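Adenylation domain (Streptomyces sp., PDB 5N9X) is an adenylation domain of the ANL superfamily of AMP-binding enzymes, modelled here with adenosine-5'-triphosphate and threonine. Local coordinates at residues T35-Y46 / A221-P232. Sequence-based numbering, arbitrary orientation.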
ATOM      1  N   THR A  35     -14.477  20.155   8.064  1.00 15.21           N
ATOM      2  CA  THR A  35     -13.425  19.526   8.866  1.00 12.03           C
ATOM      3  C   THR A  35     -12.468  18.751   7.965  1.00 15.88           C
ATOM      4  O   THR A  35     -12.877  17.808   7.279  1.00 19.99           O
ATOM      5  CB  THR A  35     -14.017  18.553   9.929  1.00 17.67           C
ATOM      6  OG1 THR A  35     -14.977  19.235  10.753  1.00 26.81           O
ATOM      7  CG2 THR A  35     -12.923  17.990  10.826  1.00 21.89           C
ATOM      8  N   ALA A  36     -11.196  19.133   7.960  1.00 15.47           N
ATOM      9  CA  ALA A  36     -10.214  18.403   7.183  1.00 13.40           C
ATOM     10  C   ALA A  36      -9.674  17.205   7.985  1.00 20.42           C
ATOM     11  O   ALA A  36      -9.560  16.089   7.461  1.00 17.34           O
ATOM     12  CB  ALA A  36      -9.083  19.330   6.758  1.00 12.81           C
ATOM     13  N   LEU A  37      -9.335  17.443   9.252  1.00 20.17           N
ATOM     14  CA  LEU A  37      -8.771  16.396  10.092  1.00 19.70           C
ATOM     15  C   LEU A  37      -9.615  16.189  11.328  1.00 27.60           C
ATOM     16  O   LEU A  37     -10.070  17.158  11.948  1.00 26.00           O
ATOM     17  CB  LEU A  37      -7.328  16.722  10.503  1.00 24.23           C
ATOM     18  CG  LEU A  37      -6.302  17.075   9.417  1.00 21.00           C
ATOM     19  CD1 LEU A  37      -4.967  17.374  10.058  1.00 19.00           C
ATOM     20  CD2 LEU A  37      -6.157  15.969   8.369  1.00 17.00           C
ATOM     21  N   HIS A  38      -9.811  14.918  11.673  1.00 27.11           N
ATOM     22  CA  HIS A  38     -10.530  14.519  12.879  1.00 30.48           C
ATOM     23  C   HIS A  38      -9.672  13.538  13.674  1.00 28.66           C
ATOM     24  O   HIS A  38      -9.515  12.384  13.278  1.00 24.36           O
ATOM     25  CB  HIS A  38     -11.870  13.877  12.517  1.00 32.85           C
ATOM     26  CG  HIS A  38     -12.844  13.809  13.653  1.00 37.29           C
ATOM     27  ND1 HIS A  38     -14.149  13.394  13.480  1.00 34.82           N
ATOM     28  CD2 HIS A  38     -12.718  14.125  14.960  1.00 42.33           C
ATOM     29  CE1 HIS A  38     -14.777  13.440  14.641  1.00 35.14           C
ATOM     30  NE2 HIS A  38     -13.937  13.879  15.555  1.00 38.52           N
ATOM     31  N   ILE A  39      -9.116  14.003  14.787  1.00 33.01           N
ATOM     32  CA  ILE A  39      -8.234  13.174  15.600  1.00 33.83           C
ATOM     33  C   ILE A  39      -8.825  13.060  17.004  1.00 30.77           C
ATOM     34  O   ILE A  39      -8.735  13.986  17.822  1.00 29.61           O
ATOM     35  CB  ILE A  39      -6.792  13.744  15.643  1.00 39.13           C
ATOM     36  CG1 ILE A  39      -6.304  14.062  14.224  1.00 30.57           C
ATOM     37  CG2 ILE A  39      -5.836  12.794  16.365  1.00 25.96           C
ATOM     38  CD1 ILE A  39      -6.493  15.505  13.818  1.00 25.38           C
ATOM     39  N   ASP A  40      -9.438  11.906  17.253  1.00 39.00           N
ATOM     40  CA  ASP A  40     -10.320  11.689  18.402  1.00 45.07           C
ATOM     41  C   ASP A  40     -11.415  12.768  18.403  1.00 36.98           C
ATOM     42  O   ASP A  40     -12.239  12.792  17.491  1.00 37.90           O
ATOM     43  CB  ASP A  40      -9.520  11.675  19.711  1.00 44.94           C
ATOM     44  CG  ASP A  40      -8.639  10.436  19.844  1.00 47.42           C
ATOM     45  OD1 ASP A  40      -9.042   9.352  19.360  1.00 49.49           O
ATOM     46  OD2 ASP A  40      -7.525  10.557  20.402  1.00 42.29           O
ATOM     47  N   ASP A  41     -11.417  13.659  19.398  1.00 41.58           N
ATOM     48  CA  ASP A  41     -12.398  14.756  19.463  1.00 37.64           C
ATOM     49  C   ASP A  41     -11.884  16.033  18.814  1.00 39.09           C
ATOM     50  O   ASP A  41     -12.591  17.037  18.745  1.00 54.79           O
ATOM     51  CB  ASP A  41     -12.783  15.084  20.912  1.00 51.30           C
ATOM     52  CG  ASP A  41     -13.402  13.910  21.649  1.00 60.41           C
ATOM     53  OD1 ASP A  41     -13.428  12.781  21.095  1.00 48.62           O
ATOM     54  OD2 ASP A  41     -13.863  14.138  22.797  1.00 63.33           O
ATOM     55  N   GLU A  42     -10.637  16.015  18.373  1.00 43.68           N
ATOM     56  CA  GLU A  42     -10.059  17.205  17.780  1.00 43.18           C
ATOM     57  C   GLU A  42     -10.457  17.319  16.313  1.00 40.30           C
ATOM     58  O   GLU A  42     -10.395  16.339  15.556  1.00 29.46           O
ATOM     59  CB  GLU A  42      -8.538  17.202  17.938  1.00 37.40           C
ATOM     60  CG  GLU A  42      -7.847  18.293  17.146  1.00 37.27           C
ATOM     61  CD  GLU A  42      -6.344  18.334  17.380  1.00 51.22           C
ATOM     62  OE1 GLU A  42      -5.689  17.262  17.375  1.00 49.17           O
ATOM     63  OE2 GLU A  42      -5.823  19.455  17.601  1.00 47.60           O
ATOM     64  N   LYS A  43     -10.885  18.519  15.932  1.00 34.22           N
ATOM     65  CA  LYS A  43     -11.246  18.793  14.553  1.00 29.36           C
ATOM     66  C   LYS A  43     -10.517  20.005  14.045  1.00 31.76           C
ATOM     67  O   LYS A  43     -10.563  21.070  14.657  1.00 41.39           O
ATOM     68  CB  LYS A  43     -12.753  18.999  14.402  1.00 29.28           C
ATOM     69  CG  LYS A  43     -13.532  17.698  14.339  1.00 38.26           C
ATOM     70  CD  LYS A  43     -15.025  17.931  14.524  1.00 31.38           C
ATOM     71  CE  LYS A  43     -15.811  16.730  14.027  1.00 34.74           C
ATOM     72  NZ  LYS A  43     -17.194  16.721  14.571  1.00 46.39           N
ATOM     73  N   ILE A  44      -9.833  19.840  12.923  1.00 26.40           N
ATOM     74  CA  ILE A  44      -9.252  20.981  12.252  1.00 20.82           C
ATOM     75  C   ILE A  44      -9.984  21.220  10.938  1.00 21.90           C
ATOM     76  O   ILE A  44     -10.182  20.296  10.126  1.00 19.02           O
ATOM     77  CB  ILE A  44      -7.748  20.802  11.983  1.00 20.78           C
ATOM     78  CG1 ILE A  44      -7.027  20.398  13.260  1.00 27.55           C
ATOM     79  CG2 ILE A  44      -7.164  22.065  11.445  1.00 20.86           C
ATOM     80  CD1 ILE A  44      -6.836  18.920  13.403  1.00 33.39           C
ATOM     81  N   SER A  45     -10.389  22.474  10.761  1.00 15.55           N
ATOM     82  CA  SER A  45     -10.997  22.961   9.538  1.00 14.55           C
ATOM     83  C   SER A  45      -9.998  23.067   8.395  1.00 15.98           C
ATOM     84  O   SER A  45      -8.812  23.335   8.617  1.00 17.19           O
ATOM     85  CB  SER A  45     -11.635  24.327   9.785  1.00 14.24           C
ATOM     86  OG  SER A  45     -10.672  25.352   9.689  1.00 21.95           O
ATOM     87  N   TYR A  46     -10.491  22.857   7.180  1.00 14.59           N
ATOM     88  CA  TYR A  46      -9.716  23.083   5.970  1.00 15.92           C
ATOM     89  C   TYR A  46      -9.026  24.445   6.004  1.00 14.86           C
ATOM     90  O   TYR A  46      -7.806  24.518   5.881  1.00 19.92           O
ATOM     91  CB  TYR A  46     -10.617  22.968   4.745  1.00 15.54           C
ATOM     92  CG  TYR A  46     -10.697  21.567   4.190  1.00 18.80           C
ATOM     93  CD1 TYR A  46      -9.776  21.115   3.246  1.00 15.33           C
ATOM     94  CD2 TYR A  46     -11.697  20.693   4.612  1.00 15.44           C
ATOM     95  CE1 TYR A  46      -9.855  19.830   2.746  1.00 18.08           C
ATOM     96  CE2 TYR A  46     -11.784  19.419   4.125  1.00 12.66           C
ATOM     97  CZ  TYR A  46     -10.867  18.982   3.190  1.00 16.55           C
ATOM     98  OH  TYR A  46     -10.959  17.696   2.696  1.00 17.52           O
ATOM     99  N   ALA A 221      -9.539  12.167   0.858  1.00 13.14           N
ATOM    100  CA  ALA A 221     -10.229  13.123   1.715  1.00 12.83           C
ATOM    101  C   ALA A 221      -9.959  14.584   1.374  1.00 13.92           C
ATOM    102  O   ALA A 221     -10.883  15.364   1.151  1.00 21.82           O
ATOM    103  CB  ALA A 221      -9.854  12.869   3.160  1.00 10.91           C
ATOM    104  N   LEU A 222      -8.691  14.962   1.364  1.00 13.41           N
ATOM    105  CA  LEU A 222      -8.302  16.358   1.291  1.00 12.99           C
ATOM    106  C   LEU A 222      -8.528  17.007  -0.088  1.00 19.39           C
ATOM    107  O   LEU A 222      -8.557  18.241  -0.200  1.00 12.22           O
ATOM    108  CB  LEU A 222      -6.835  16.489   1.694  1.00 11.99           C
ATOM    109  CG  LEU A 222      -6.432  16.340   3.171  1.00 12.51           C
ATOM    110  CD1 LEU A 222      -5.015  16.861   3.371  1.00  6.51           C
ATOM    111  CD2 LEU A 222      -7.428  17.002   4.150  1.00  9.78           C
ATOM    112  N   SER A 223      -8.672  16.190  -1.138  1.00 14.28           N
ATOM    113  CA  SER A 223      -8.963  16.708  -2.483  1.00 12.40           C
ATOM    114  C   SER A 223     -10.444  17.008  -2.740  1.00 14.60           C
ATOM    115  O   SER A 223     -10.798  17.655  -3.734  1.00 17.33           O
ATOM    116  CB  SER A 223      -8.460  15.727  -3.534  1.00 15.95           C
ATOM    117  OG  SER A 223      -9.431  14.725  -3.809  1.00 17.28           O
ATOM    118  N   THR A 224     -11.312  16.545  -1.856  1.00 11.39           N
ATOM    119  CA  THR A 224     -12.751  16.655  -2.125  1.00 16.74           C
ATOM    120  C   THR A 224     -13.505  17.444  -1.073  1.00 14.94           C
ATOM    121  O   THR A 224     -14.703  17.653  -1.210  1.00 16.47           O
ATOM    122  CB  THR A 224     -13.406  15.270  -2.222  1.00 12.95           C
ATOM    123  OG1 THR A 224     -13.226  14.587  -0.972  1.00  9.71           O
ATOM    124  CG2 THR A 224     -12.774  14.470  -3.353  1.00  9.72           C
ATOM    125  N   GLY A 225     -12.810  17.876  -0.021  1.00 18.00           N
ATOM    126  CA  GLY A 225     -13.476  18.561   1.076  1.00 16.08           C
ATOM    127  C   GLY A 225     -13.954  17.609   2.157  1.00 15.66           C
ATOM    128  O   GLY A 225     -14.512  18.035   3.180  1.00 13.78           O
ATOM    129  N   ALA A 226     -13.739  16.315   1.923  1.00 12.09           N
ATOM    130  CA  ALA A 226     -14.161  15.286   2.857  1.00 10.84           C
ATOM    131  C   ALA A 226     -13.322  15.340   4.130  1.00 13.49           C
ATOM    132  O   ALA A 226     -12.331  16.064   4.221  1.00 15.06           O
ATOM    133  CB  ALA A 226     -14.062  13.896   2.218  1.00 10.25           C
ATOM    134  N   GLU A 227     -13.716  14.548   5.105  1.00  9.51           N
ATOM    135  CA  GLU A 227     -13.020  14.483   6.375  1.00 16.04           C
ATOM    136  C   GLU A 227     -12.013  13.331   6.423  1.00 17.16           C
ATOM    137  O   GLU A 227     -12.311  12.227   5.951  1.00 13.62           O
ATOM    138  CB  GLU A 227     -14.047  14.325   7.494  1.00 14.99           C
ATOM    139  CG  GLU A 227     -13.528  14.536   8.872  1.00 20.69           C
ATOM    140  CD  GLU A 227     -14.622  14.332   9.894  1.00 21.66           C
ATOM    141  OE1 GLU A 227     -15.746  14.831   9.678  1.00 26.46           O
ATOM    142  OE2 GLU A 227     -14.376  13.614  10.876  1.00 26.23           O
ATOM    143  N   LEU A 228     -10.835  13.588   6.992  1.00 13.89           N
ATOM    144  CA  LEU A 228      -9.831  12.546   7.210  1.00 14.07           C
ATOM    145  C   LEU A 228      -9.765  12.169   8.701  1.00 16.39           C
ATOM    146  O   LEU A 228      -9.284  12.937   9.541  1.00 16.25           O
ATOM    147  CB  LEU A 228      -8.450  13.000   6.706  1.00 16.17           C
ATOM    148  CG  LEU A 228      -7.302  11.982   6.839  1.00 13.88           C
ATOM    149  CD1 LEU A 228      -7.565  10.722   6.021  1.00 11.91           C
ATOM    150  CD2 LEU A 228      -5.946  12.575   6.432  1.00 14.90           C
ATOM    151  N   VAL A 229     -10.253  10.985   9.027  1.00 14.23           N
ATOM    152  CA  VAL A 229     -10.210  10.503  10.397  1.00 20.02           C
ATOM    153  C   VAL A 229      -8.863   9.817  10.701  1.00 14.90           C
ATOM    154  O   VAL A 229      -8.550   8.778  10.127  1.00 13.03           O
ATOM    155  CB  VAL A 229     -11.373   9.547  10.650  1.00 11.34           C
ATOM    156  CG1 VAL A 229     -11.384   9.089  12.093  1.00 10.95           C
ATOM    157  CG2 VAL A 229     -12.679  10.235  10.285  1.00 13.22           C
ATOM    158  N   VAL A 230      -8.062  10.401  11.588  1.00 13.18           N
ATOM    159  CA  VAL A 230      -6.722   9.863  11.838  1.00 20.45           C
ATOM    160  C   VAL A 230      -6.790   8.780  12.894  1.00 29.18           C
ATOM    161  O   VAL A 230      -7.283   9.033  13.986  1.00 29.26           O
ATOM    162  CB  VAL A 230      -5.728  10.950  12.298  1.00 25.60           C
ATOM    163  CG1 VAL A 230      -4.378  10.323  12.700  1.00 20.41           C
ATOM    164  CG2 VAL A 230      -5.536  11.987  11.212  1.00 14.71           C
ATOM    165  N   LEU A 231      -6.339   7.571  12.574  1.00 22.04           N
ATOM    166  CA  LEU A 231      -6.281   6.531  13.594  1.00 33.16           C
ATOM    167  C   LEU A 231      -5.038   6.817  14.442  1.00 33.44           C
ATOM    168  O   LEU A 231      -3.912   6.588  13.998  1.00 38.99           O
ATOM    169  CB  LEU A 231      -6.262   5.132  12.956  1.00 31.60           C
ATOM    170  CG  LEU A 231      -6.861   3.978  13.763  1.00 39.89           C
ATOM    171  CD1 LEU A 231      -8.176   4.429  14.381  1.00 39.69           C
ATOM    172  CD2 LEU A 231      -7.071   2.720  12.902  1.00 28.65           C
ATOM    173  N   PRO A 232      -5.232   7.371  15.654  1.00 34.65           N
ATOM    174  CA  PRO A 232      -4.043   7.787  16.414  1.00 47.71           C
ATOM    175  C   PRO A 232      -3.187   6.576  16.781  1.00 47.45           C
ATOM    176  O   PRO A 232      -3.700   5.466  16.840  1.00 48.48           O
ATOM    177  CB  PRO A 232      -4.632   8.465  17.655  1.00 42.94           C
ATOM    178  CG  PRO A 232      -5.977   7.814  17.821  1.00 47.65           C
ATOM    179  CD  PRO A 232      -6.471   7.494  16.441  1.00 34.03           C
TER
HETATM  180  O   HOH W   1     -15.193  17.209   5.769  1.00 25.42           O
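His38 and Glu227 join the two strands through their side chains: ND1 of the imidazole donates to OE2 of the carboxylate at 2.6 Å, coming from the syn side of that oxygen but clear of the carboxylate plane, while OE2 lies somewhat off the plane of the ring. The bond is bent, 135° at the hydrogen, and the ring and carboxylate planes stand 54° apart. In Glu227, CG lies anti to the backbone N (chi1 -167°), which sets it against the methyl CG2 of Thr35, and the extended chain beyond carries the carboxylate to the histidine. CE of Lys43 sits 3.5 Å above one face of the imidazole, toward its rim.

The backbones of strands 35-39 and 227-230 pair in parallel. His38 uses both its N and its O, the N donating to Leu228 O and the O accepting from Val230 N, while Leu228 N donates to Ala36 O. On the face of the sheet that carries Leu37 and Leu228, the two leucines run side by side with their CD2 methyls 3.9 Å apart; Ile39 CG1 lies alongside Val230 CB at 3.7 Å.

Tyr46 grips the turn ahead of strand 227-230. Its OH donates to Ala226 O at 2.6 Å, in the carbonyl plane and on a lone pair, and CB of Ala36 rests over the centre of one ring face. The same methyl meets CD2 of Leu222, joining helix 213-222 to the classic beta bulge at Ala36 and Leu37, whose two backbone N atoms both donate to Ile44 O. A water lies 2.8 Å from both Thr35 O and Gly225 O.

Together the strands form the middle of a four-stranded mixed sheet, flanked by the antiparallel strand 42-45 and the parallel strand 202-205. Leu49 of helix 46-62 packs against Ala36 and Leu37, and Phe24 and Ala27 of helix 20-30 against Tyr46.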